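Local structure of enoyl-CoA hydratase (Geobacillus kaustophilus, 2PPY) at residues 107-111 / 132-136; 135-140 / 166-170; 243-247 / 261-265. The protein probably catalyses the hydration of enoyl-CoA thioesters in fatty acid beta-oxidation, as a hexameric member of the enoyl-CoA hydratase/isomerase (crotonase) family. All coordinates share one frame; numbering follows the deposited sequence.

Contact 1: 107-111 / 132-136; sequences CLEGH and AGKIG
The carbonyl oxygen of Glu109 has two partners: Ala132 offers its CA-H, with CA 3.5 Å from Glu109 O, and Gln190 NE2 gives the same oxygen a hydrogen bond. The pair illustrates how the crotonase fold steps from its large sheet to its small one, for here the chain leaves strand 103-108 and begins the short strand 111-113, which runs parallel to strand 135-136. Where the two strands start to align, His111 CA points a hydrogen at Lys134 O, CA to O 3.4 Å. The imidazole is set beside its own backbone N, with CG anti to the carbonyl carbon (chi1 -67°), and turns its CD2 edge to the other segment. Lys134 N lies in the ring plane, 3.0 Å from His111 CD2. Lys134 runs alongside, its CG 3.7 Å from His111 CD2, while Phe65 meets the ring edge-to-face. Replacing His111 by an alanine would probably leave Phe65 without its aromatic mate and the lysine methylenes with less support. Gly133 fits the spot, since a CB there would collide with His111 CD2. Deeper inside, the methyl tips Leu108 CD1 and Ile135 CD1 meet at 4.3 Å.

Contact 2: 135-140 / 166-170; sequences IGLPEV and MNITG
The carboxamide of Asn167 is met obliquely by Leu137 CD1, a methyl tilted from the amide plane that comes to 3.3 Å of Asn167 OD1 and stays farther from ND2. This is a helix C-terminus packed against a loop, the end of helix 160-169 set against the segment that leaves strand 135-136 of the crotonase fold. The side chains of Leu137 and Asn167 lie alongside each other, and the amide gives its ND2 hydrogen to Ala163 O one helical turn back. Pro138 CB touches Gly170 O at 3.4 Å. Ile215 of a neighbouring subunit touches Asn167, so the seam lies close to a subunit interface.

Glycine is what lets the backbones close in. Gly170 leaves the helix with positive phi, and its CA-H points at Leu137 O, CA to O 3.4 Å with 155° at the hydrogen. A CB on this residue would run into Val140 CG1, which already sits 3.7 Å from Gly170 CA; chi1 of 69° places that methyl between the valine's backbone N and carbonyl carbon. Farther along, Met166, present as selenomethionine, bends at chi3 to lay its CE 4.0 Å from Gly136 CA.

Two waters carry the polar links between the segments. One donates to Asn167 O (2.6 Å) and to Leu137 O while accepting from Val140 N, so three backbone groups share it. The second accepts from Leu137 N and donates to Met166 O, 2.8 Å away, an oxygen that also receives Gly170 N.

Contact 3: 243-247 / 261-265; sequences RSEDA and NWKGI
A capped helix N-terminus receives the end of the polypeptide here: helix 245-255 begins at Ser244, its N-cap residue, and the last residues of the chain fold back over that first turn. Ser244 OG accepts a weak bond from Ala247 N and is also hydrogen-bonded to Leu241 O. Ile265 O, on the final residue, takes Asp246 N at 2.9 Å, a donor lying in its carbonyl plane, and receives a weak bond from Glu245 N.

The reciprocal grip comes from Asp246, whose carboxylate reaches into the turn formed by 263-265. Its OD1 accepts Lys263 N at 3.0 Å, a fairly straight bond of 155°, and is supplemented by weak bonds from Gly264 N and Ile265 N. OD2 takes Gly264 N at 3.1 Å. Both main donors sit on the syn side but tilted from the carboxylate plane, Lys263 N by 29°. With CG anti to the carbonyl carbon (chi1 -78°), the aspartate projects toward these amides. Trp262 stands beside it, turning the CZ3 edge of its indole to Asp246 O at 3.1 Å; Ser141 of another subunit packs on the same tryptophan.

Farther out, Glu245 and Lys263 cross at about a right angle in a salt bridge: Lys263 NZ meets Glu245 OE1 at 2.8 Å on that oxygen's anti side, somewhat out of the carboxylate plane. Ile265 runs alongside the same glutamate, its CD1 close to OE2.

Asp246 OD1 also lies 2.7 Å from Ile265 O of the chain's terminal carboxyl group; the three converging amides and the helix start would probably help the site tolerate two acidic groups so close.

In the fold
Contacts 1 and 2 are consecutive steps along one piece of chain: they share Ile135 and Gly136 of strand 135-136, and their centres lie 14 Å apart. Just past that strand Glu139 comes close to Glu118, at positions consistent with the paired catalytic glutamates of family hydratases, so contact 2 probably lies beside the active site; contact 1 is tied to it through the shared strand. Contact 3 lies on the opposite side of the chain's centre, about 37 Å from contact 1 and 44 Å from contact 2, centre to centre. Across the hexamer, Trp262 of contact 3 packs on Ser141 of another subunit, next to that subunit's segment 135-140.

Contact 1: 107-111 / 132-136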
ATOM      1  N   CYS A 107       6.618   8.057  29.576  1.00 25.22           N
ATOM      2  CA  CYS A 107       7.295   9.033  30.423  1.00 23.87           C
ATOM      3  C   CYS A 107       8.715   8.531  30.645  1.00 23.86           C
ATOM      4  O   CYS A 107       8.955   7.685  31.504  1.00 23.96           O
ATOM      5  CB  CYS A 107       6.573   9.171  31.766  1.00 20.29           C
ATOM      6  SG  CYS A 107       7.225  10.504  32.813  1.00 23.39           S
ATOM      7  N   LEU A 108       9.657   9.061  29.871  1.00 20.18           N
ATOM      8  CA  LEU A 108      11.043   8.626  29.963  1.00 19.20           C
ATOM      9  C   LEU A 108      11.888   9.447  30.939  1.00 22.03           C
ATOM     10  O   LEU A 108      12.206  10.611  30.685  1.00 20.55           O
ATOM     11  CB  LEU A 108      11.662   8.648  28.563  1.00 16.15           C
ATOM     12  CG  LEU A 108      10.827   7.919  27.498  1.00 15.85           C
ATOM     13  CD1 LEU A 108      11.479   8.095  26.127  1.00 16.93           C
ATOM     14  CD2 LEU A 108      10.701   6.432  27.848  1.00 15.36           C
ATOM     15  N   GLU A 109      12.251   8.825  32.058  1.00 20.65           N
ATOM     16  CA  GLU A 109      13.052   9.489  33.081  1.00 23.62           C
ATOM     17  C   GLU A 109      14.440   8.881  33.222  1.00 21.97           C
ATOM     18  O   GLU A 109      15.274   9.393  33.965  1.00 26.28           O
ATOM     19  CB  GLU A 109      12.334   9.440  34.429  1.00 22.70           C
ATOM     20  CG  GLU A 109      11.117  10.340  34.514  1.00 26.57           C
ATOM     21  CD  GLU A 109      10.352  10.153  35.807  1.00 32.20           C
ATOM     22  OE1 GLU A 109       9.698   9.101  35.965  1.00 33.64           O
ATOM     23  OE2 GLU A 109      10.410  11.055  36.670  1.00 34.77           O
ATOM     24  N   GLY A 110      14.687   7.788  32.507  1.00 25.21           N
ATOM     25  CA  GLY A 110      15.985   7.141  32.573  1.00 24.97           C
ATOM     26  C   GLY A 110      16.379   6.545  31.236  1.00 24.61           C
ATOM     27  O   GLY A 110      15.740   6.810  30.222  1.00 25.59           O
ATOM     28  N   HIS A 111      17.435   5.739  31.232  1.00 24.80           N
ATOM     29  CA  HIS A 111      17.904   5.105  30.008  1.00 21.19           C
ATOM     30  C   HIS A 111      16.764   4.373  29.316  1.00 20.92           C
ATOM     31  O   HIS A 111      16.047   3.586  29.941  1.00 18.47           O
ATOM     32  CB  HIS A 111      19.037   4.121  30.316  1.00 20.77           C
ATOM     33  CG  HIS A 111      20.291   4.776  30.808  1.00 25.04           C
ATOM     34  ND1 HIS A 111      20.911   4.409  31.984  1.00 30.38           N
ATOM     35  CD2 HIS A 111      21.042   5.772  30.283  1.00 24.97           C
ATOM     36  CE1 HIS A 111      21.989   5.155  32.161  1.00 26.72           C
ATOM     37  NE2 HIS A 111      22.089   5.987  31.145  1.00 29.88           N
ATOM     38  N   ALA A 132      17.717  12.309  31.541  1.00 26.51           N
ATOM     39  CA  ALA A 132      17.255  10.923  31.481  1.00 24.22           C
ATOM     40  C   ALA A 132      18.310   9.908  31.058  1.00 19.91           C
ATOM     41  O   ALA A 132      18.155   8.715  31.305  1.00 27.56           O
ATOM     42  CB  ALA A 132      16.041  10.821  30.554  1.00 22.20           C
ATOM     43  N   GLY A 133      19.373  10.365  30.409  1.00 19.89           N
ATOM     44  CA  GLY A 133      20.413   9.438  30.000  1.00 20.97           C
ATOM     45  C   GLY A 133      20.529   9.157  28.517  1.00 20.96           C
ATOM     46  O   GLY A 133      20.543  10.079  27.699  1.00 23.32           O
ATOM     47  N   LYS A 134      20.607   7.872  28.176  1.00 24.78           N
ATOM     48  CA  LYS A 134      20.763   7.418  26.790  1.00 24.97           C
ATOM     49  C   LYS A 134      19.488   6.865  26.170  1.00 24.38           C
ATOM     50  O   LYS A 134      18.664   6.243  26.844  1.00 24.09           O
ATOM     51  CB  LYS A 134      21.818   6.311  26.707  1.00 29.36           C
ATOM     52  CG  LYS A 134      23.148   6.590  27.385  1.00 38.86           C
ATOM     53  CD  LYS A 134      24.013   5.332  27.329  1.00 45.57           C
ATOM     54  CE  LYS A 134      25.357   5.517  28.012  1.00 47.91           C
ATOM     55  NZ  LYS A 134      26.178   4.272  27.942  1.00 46.29           N
ATOM     56  N   ILE A 135      19.341   7.078  24.869  1.00 21.76           N
ATOM     57  CA  ILE A 135      18.188   6.566  24.142  1.00 20.26           C
ATOM     58  C   ILE A 135      18.681   6.085  22.778  1.00 20.31           C
ATOM     59  O   ILE A 135      19.383   6.808  22.070  1.00 22.57           O
ATOM     60  CB  ILE A 135      17.084   7.654  23.998  1.00 18.53           C
ATOM     61  CG1 ILE A 135      15.901   7.100  23.201  1.00 12.39           C
ATOM     62  CG2 ILE A 135      17.659   8.906  23.350  1.00 12.09           C
ATOM     63  CD1 ILE A 135      14.657   7.956  23.298  1.00 11.20           C
ATOM     64  N   GLY A 136      18.339   4.845  22.434  1.00 20.85           N
ATOM     65  CA  GLY A 136      18.759   4.270  21.167  1.00 11.64           C
ATOM     66  C   GLY A 136      18.511   2.772  21.078  1.00 16.30           C
ATOM     67  O   GLY A 136      17.872   2.186  21.953  1.00 15.74           O
TER

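Contact 2: 135-140 / 166-170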
ATOM      1  N   ILE A 135      19.341   7.078  24.869  1.00 21.76           N
ATOM      2  CA  ILE A 135      18.188   6.566  24.142  1.00 20.26           C
ATOM      3  C   ILE A 135      18.681   6.085  22.778  1.00 20.31           C
ATOM      4  O   ILE A 135      19.383   6.808  22.070  1.00 22.57           O
ATOM      5  CB  ILE A 135      17.084   7.654  23.998  1.00 18.53           C
ATOM      6  CG1 ILE A 135      15.901   7.100  23.201  1.00 12.39           C
ATOM      7  CG2 ILE A 135      17.659   8.906  23.350  1.00 12.09           C
ATOM      8  CD1 ILE A 135      14.657   7.956  23.298  1.00 11.20           C
ATOM      9  N   GLY A 136      18.339   4.845  22.434  1.00 20.85           N
ATOM     10  CA  GLY A 136      18.759   4.270  21.167  1.00 11.64           C
ATOM     11  C   GLY A 136      18.511   2.772  21.078  1.00 16.30           C
ATOM     12  O   GLY A 136      17.872   2.186  21.953  1.00 15.74           O
ATOM     13  N   LEU A 137      19.024   2.152  20.019  1.00 14.40           N
ATOM     14  CA  LEU A 137      18.852   0.720  19.790  1.00 12.95           C
ATOM     15  C   LEU A 137      20.215   0.051  19.568  1.00 17.59           C
ATOM     16  O   LEU A 137      20.696  -0.044  18.438  1.00 20.22           O
ATOM     17  CB  LEU A 137      17.961   0.508  18.565  1.00  8.45           C
ATOM     18  CG  LEU A 137      16.545   1.103  18.591  1.00 12.27           C
ATOM     19  CD1 LEU A 137      15.910   0.965  17.217  1.00  8.89           C
ATOM     20  CD2 LEU A 137      15.696   0.407  19.639  1.00  8.77           C
ATOM     21  N   PRO A 138      20.853  -0.426  20.650  1.00 17.22           N
ATOM     22  CA  PRO A 138      22.163  -1.074  20.548  1.00 17.05           C
ATOM     23  C   PRO A 138      22.187  -2.584  20.287  1.00 18.84           C
ATOM     24  O   PRO A 138      23.239  -3.205  20.407  1.00 18.25           O
ATOM     25  CB  PRO A 138      22.809  -0.719  21.880  1.00 21.29           C
ATOM     26  CG  PRO A 138      21.653  -0.822  22.819  1.00 16.56           C
ATOM     27  CD  PRO A 138      20.520  -0.142  22.060  1.00 15.20           C
ATOM     28  N   GLU A 139      21.050  -3.166  19.916  1.00 15.10           N
ATOM     29  CA  GLU A 139      20.972  -4.606  19.660  1.00 15.66           C
ATOM     30  C   GLU A 139      22.053  -5.180  18.746  1.00 19.40           C
ATOM     31  O   GLU A 139      22.456  -6.336  18.900  1.00 14.21           O
ATOM     32  CB  GLU A 139      19.600  -4.973  19.083  1.00 15.01           C
ATOM     33  CG  GLU A 139      18.465  -4.897  20.086  1.00 18.52           C
ATOM     34  CD  GLU A 139      17.793  -3.537  20.140  1.00 17.82           C
ATOM     35  OE1 GLU A 139      18.479  -2.508  19.953  1.00 18.14           O
ATOM     36  OE2 GLU A 139      16.571  -3.504  20.389  1.00 16.67           O
ATOM     37  N   VAL A 140      22.517  -4.388  17.787  1.00 14.88           N
ATOM     38  CA  VAL A 140      23.540  -4.858  16.862  1.00 19.01           C
ATOM     39  C   VAL A 140      24.824  -5.277  17.590  1.00 21.45           C
ATOM     40  O   VAL A 140      25.567  -6.129  17.102  1.00 21.16           O
ATOM     41  CB  VAL A 140      23.897  -3.771  15.816  1.00 18.70           C
ATOM     42  CG1 VAL A 140      24.638  -2.617  16.483  1.00 17.19           C
ATOM     43  CG2 VAL A 140      24.743  -4.372  14.713  1.00 16.57           C
HETATM   44  N   MSE A 166      21.393   4.857  12.983  1.00 10.78           N
HETATM   45  CA  MSE A 166      21.340   4.522  14.404  1.00 15.31           C
HETATM   46  C   MSE A 166      21.325   3.029  14.697  1.00 16.76           C
HETATM   47  O   MSE A 166      21.966   2.582  15.648  1.00 15.79           O
HETATM   48  CB  MSE A 166      20.126   5.176  15.073  1.00 15.65           C
HETATM   49  CG  MSE A 166      20.293   6.664  15.335  1.00 18.09           C
HETATM   50 SE   MSE A 166      18.790   7.420  16.277  1.00 32.58          SE
HETATM   51  CE  MSE A 166      19.093   6.670  18.036  1.00 16.68           C
ATOM     52  N   ASN A 167      20.595   2.262  13.888  1.00 14.38           N
ATOM     53  CA  ASN A 167      20.491   0.815  14.079  1.00 14.06           C
ATOM     54  C   ASN A 167      21.762   0.024  13.746  1.00 13.34           C
ATOM     55  O   ASN A 167      22.128  -0.894  14.487  1.00 16.27           O
ATOM     56  CB  ASN A 167      19.321   0.253  13.253  1.00 15.57           C
ATOM     57  CG  ASN A 167      17.977   0.368  13.968  1.00 15.39           C
ATOM     58  OD1 ASN A 167      17.593  -0.508  14.746  1.00 18.27           O
ATOM     59  ND2 ASN A 167      17.261   1.455  13.710  1.00 13.82           N
ATOM     60  N   ILE A 168      22.433   0.358  12.644  1.00 11.39           N
ATOM     61  CA  ILE A 168      23.636  -0.385  12.267  1.00 11.08           C
ATOM     62  C   ILE A 168      24.858  -0.071  13.137  1.00 14.93           C
ATOM     63  O   ILE A 168      25.750  -0.909  13.269  1.00 13.73           O
ATOM     64  CB  ILE A 168      24.014  -0.188  10.772  1.00 10.12           C
ATOM     65  CG1 ILE A 168      24.378   1.269  10.502  1.00 12.76           C
ATOM     66  CG2 ILE A 168      22.860  -0.648   9.871  1.00 11.94           C
ATOM     67  CD1 ILE A 168      24.872   1.503   9.093  1.00  6.73           C
ATOM     68  N   THR A 169      24.907   1.124  13.724  1.00 12.67           N
ATOM     69  CA  THR A 169      26.027   1.486  14.596  1.00 19.78           C
ATOM     70  C   THR A 169      25.677   1.090  16.033  1.00 17.16           C
ATOM     71  O   THR A 169      26.545   0.711  16.809  1.00 16.56           O
ATOM     72  CB  THR A 169      26.325   3.007  14.577  1.00 17.58           C
ATOM     73  OG1 THR A 169      25.236   3.717  15.178  1.00 20.04           O
ATOM     74  CG2 THR A 169      26.535   3.506  13.156  1.00 19.69           C
ATOM     75  N   GLY A 170      24.395   1.184  16.374  1.00 21.34           N
ATOM     76  CA  GLY A 170      23.940   0.829  17.708  1.00 17.02           C
ATOM     77  C   GLY A 170      24.200   1.924  18.720  1.00 20.59           C
ATOM     78  O   GLY A 170      23.998   1.743  19.921  1.00 21.70           O
TER
HETATM   79  O   HOH W   1      20.926  -2.167  16.471  1.00 11.27           O
HETATM   80  O   HOH W   2      20.859   3.439  18.079  1.00 17.44           O

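Contact 3: 243-247 / 261-265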
ATOM      1  N   ARG A 243     -22.106  12.643  15.919  1.00 27.43           N
ATOM      2  CA  ARG A 243     -23.248  12.035  16.589  1.00 29.52           C
ATOM      3  C   ARG A 243     -23.099  11.948  18.107  1.00 31.06           C
ATOM      4  O   ARG A 243     -23.992  11.440  18.783  1.00 34.74           O
ATOM      5  CB  ARG A 243     -23.516  10.628  16.039  1.00 30.09           C
ATOM      6  CG  ARG A 243     -24.202  10.575  14.678  1.00 30.60           C
ATOM      7  CD  ARG A 243     -23.229  10.816  13.538  1.00 41.18           C
ATOM      8  NE  ARG A 243     -23.863  10.727  12.225  1.00 38.11           N
ATOM      9  CZ  ARG A 243     -24.577   9.688  11.809  1.00 33.66           C
ATOM     10  NH1 ARG A 243     -24.754   8.641  12.601  1.00 35.51           N
ATOM     11  NH2 ARG A 243     -25.120   9.701  10.600  1.00 38.30           N
ATOM     12  N   SER A 244     -21.987  12.438  18.646  1.00 29.46           N
ATOM     13  CA  SER A 244     -21.775  12.371  20.090  1.00 30.95           C
ATOM     14  C   SER A 244     -22.384  13.566  20.813  1.00 35.37           C
ATOM     15  O   SER A 244     -22.775  14.555  20.189  1.00 35.08           O
ATOM     16  CB  SER A 244     -20.279  12.292  20.420  1.00 28.76           C
ATOM     17  OG  SER A 244     -19.632  13.543  20.232  1.00 25.55           O
ATOM     18  N   GLU A 245     -22.451  13.470  22.136  1.00 39.00           N
ATOM     19  CA  GLU A 245     -23.011  14.537  22.952  1.00 40.79           C
ATOM     20  C   GLU A 245     -22.006  15.665  23.140  1.00 39.38           C
ATOM     21  O   GLU A 245     -22.379  16.837  23.185  1.00 42.10           O
ATOM     22  CB  GLU A 245     -23.444  13.981  24.310  1.00 47.21           C
ATOM     23  CG  GLU A 245     -24.602  13.002  24.211  1.00 61.11           C
ATOM     24  CD  GLU A 245     -24.930  12.342  25.533  1.00 69.49           C
ATOM     25  OE1 GLU A 245     -25.147  13.068  26.527  1.00 75.19           O
ATOM     26  OE2 GLU A 245     -24.976  11.094  25.577  1.00 72.18           O
ATOM     27  N   ASP A 246     -20.731  15.315  23.242  1.00 34.07           N
ATOM     28  CA  ASP A 246     -19.696  16.321  23.420  1.00 33.66           C
ATOM     29  C   ASP A 246     -19.653  17.282  22.242  1.00 31.43           C
ATOM     30  O   ASP A 246     -19.371  18.465  22.413  1.00 30.02           O
ATOM     31  CB  ASP A 246     -18.334  15.649  23.603  1.00 39.50           C
ATOM     32  CG  ASP A 246     -18.142  15.107  25.004  1.00 40.68           C
ATOM     33  OD1 ASP A 246     -19.142  14.681  25.618  1.00 43.12           O
ATOM     34  OD2 ASP A 246     -16.991  15.098  25.488  1.00 43.75           O
ATOM     35  N   ALA A 247     -19.932  16.771  21.044  1.00 31.88           N
ATOM     36  CA  ALA A 247     -19.934  17.597  19.839  1.00 32.05           C
ATOM     37  C   ALA A 247     -21.044  18.630  19.967  1.00 30.40           C
ATOM     38  O   ALA A 247     -20.834  19.824  19.743  1.00 31.64           O
ATOM     39  CB  ALA A 247     -20.163  16.729  18.605  1.00 25.33           C
ATOM     40  N   ASN A 261     -18.876  21.469  28.937  1.00 46.64           N
ATOM     41  CA  ASN A 261     -18.754  20.428  29.950  1.00 49.12           C
ATOM     42  C   ASN A 261     -18.738  19.060  29.279  1.00 44.69           C
ATOM     43  O   ASN A 261     -19.782  18.457  29.014  1.00 40.49           O
ATOM     44  CB  ASN A 261     -19.910  20.525  30.946  1.00 58.78           C
ATOM     45  CG  ASN A 261     -19.966  21.876  31.639  1.00 69.19           C
ATOM     46  OD1 ASN A 261     -18.994  22.308  32.262  1.00 73.56           O
ATOM     47  ND2 ASN A 261     -21.105  22.550  31.530  1.00 75.13           N
ATOM     48  N   TRP A 262     -17.531  18.581  29.013  1.00 42.87           N
ATOM     49  CA  TRP A 262     -17.314  17.302  28.352  1.00 37.41           C
ATOM     50  C   TRP A 262     -17.770  16.108  29.172  1.00 36.68           C
ATOM     51  O   TRP A 262     -17.511  16.028  30.372  1.00 39.26           O
ATOM     52  CB  TRP A 262     -15.835  17.156  28.026  1.00 31.46           C
ATOM     53  CG  TRP A 262     -15.271  18.354  27.343  1.00 23.21           C
ATOM     54  CD1 TRP A 262     -14.251  19.143  27.785  1.00 22.42           C
ATOM     55  CD2 TRP A 262     -15.676  18.889  26.077  1.00 21.71           C
ATOM     56  NE1 TRP A 262     -13.991  20.137  26.871  1.00 27.19           N
ATOM     57  CE2 TRP A 262     -14.854  20.005  25.816  1.00 22.34           C
ATOM     58  CE3 TRP A 262     -16.658  18.537  25.140  1.00 23.26           C
ATOM     59  CZ2 TRP A 262     -14.977  20.769  24.651  1.00 23.67           C
ATOM     60  CZ3 TRP A 262     -16.782  19.297  23.984  1.00 21.08           C
ATOM     61  CH2 TRP A 262     -15.945  20.404  23.751  1.00 20.87           C
ATOM     62  N   LYS A 263     -18.442  15.174  28.511  1.00 40.09           N
ATOM     63  CA  LYS A 263     -18.927  13.970  29.168  1.00 44.87           C
ATOM     64  C   LYS A 263     -18.174  12.745  28.663  1.00 42.55           C
ATOM     65  O   LYS A 263     -18.283  11.661  29.232  1.00 46.60           O
ATOM     66  CB  LYS A 263     -20.432  13.811  28.931  1.00 53.76           C
ATOM     67  CG  LYS A 263     -21.279  14.791  29.737  1.00 67.27           C
ATOM     68  CD  LYS A 263     -22.725  14.826  29.265  1.00 80.42           C
ATOM     69  CE  LYS A 263     -22.841  15.466  27.886  1.00 87.65           C
ATOM     70  NZ  LYS A 263     -24.258  15.608  27.448  1.00 90.10           N
ATOM     71  N   GLY A 264     -17.405  12.928  27.595  1.00 40.09           N
ATOM     72  CA  GLY A 264     -16.630  11.829  27.044  1.00 39.32           C
ATOM     73  C   GLY A 264     -17.384  10.951  26.067  1.00 37.40           C
ATOM     74  O   GLY A 264     -16.831   9.987  25.542  1.00 33.13           O
ATOM     75  N   ILE A 265     -18.650  11.276  25.825  1.00 36.00           N
ATOM     76  CA  ILE A 265     -19.470  10.509  24.897  1.00 34.17           C
ATOM     77  C   ILE A 265     -20.207  11.450  23.950  1.00 32.47           C
ATOM     78  O   ILE A 265     -19.992  12.673  24.058  1.00 22.36           O
ATOM     79  CB  ILE A 265     -20.508   9.646  25.645  1.00 42.51           C
ATOM     80  CG1 ILE A 265     -21.515  10.545  26.368  1.00 47.32           C
ATOM     81  CG2 ILE A 265     -19.804   8.742  26.646  1.00 42.40           C
ATOM     82  CD1 ILE A 265     -22.635   9.783  27.051  1.00 52.79           C
TER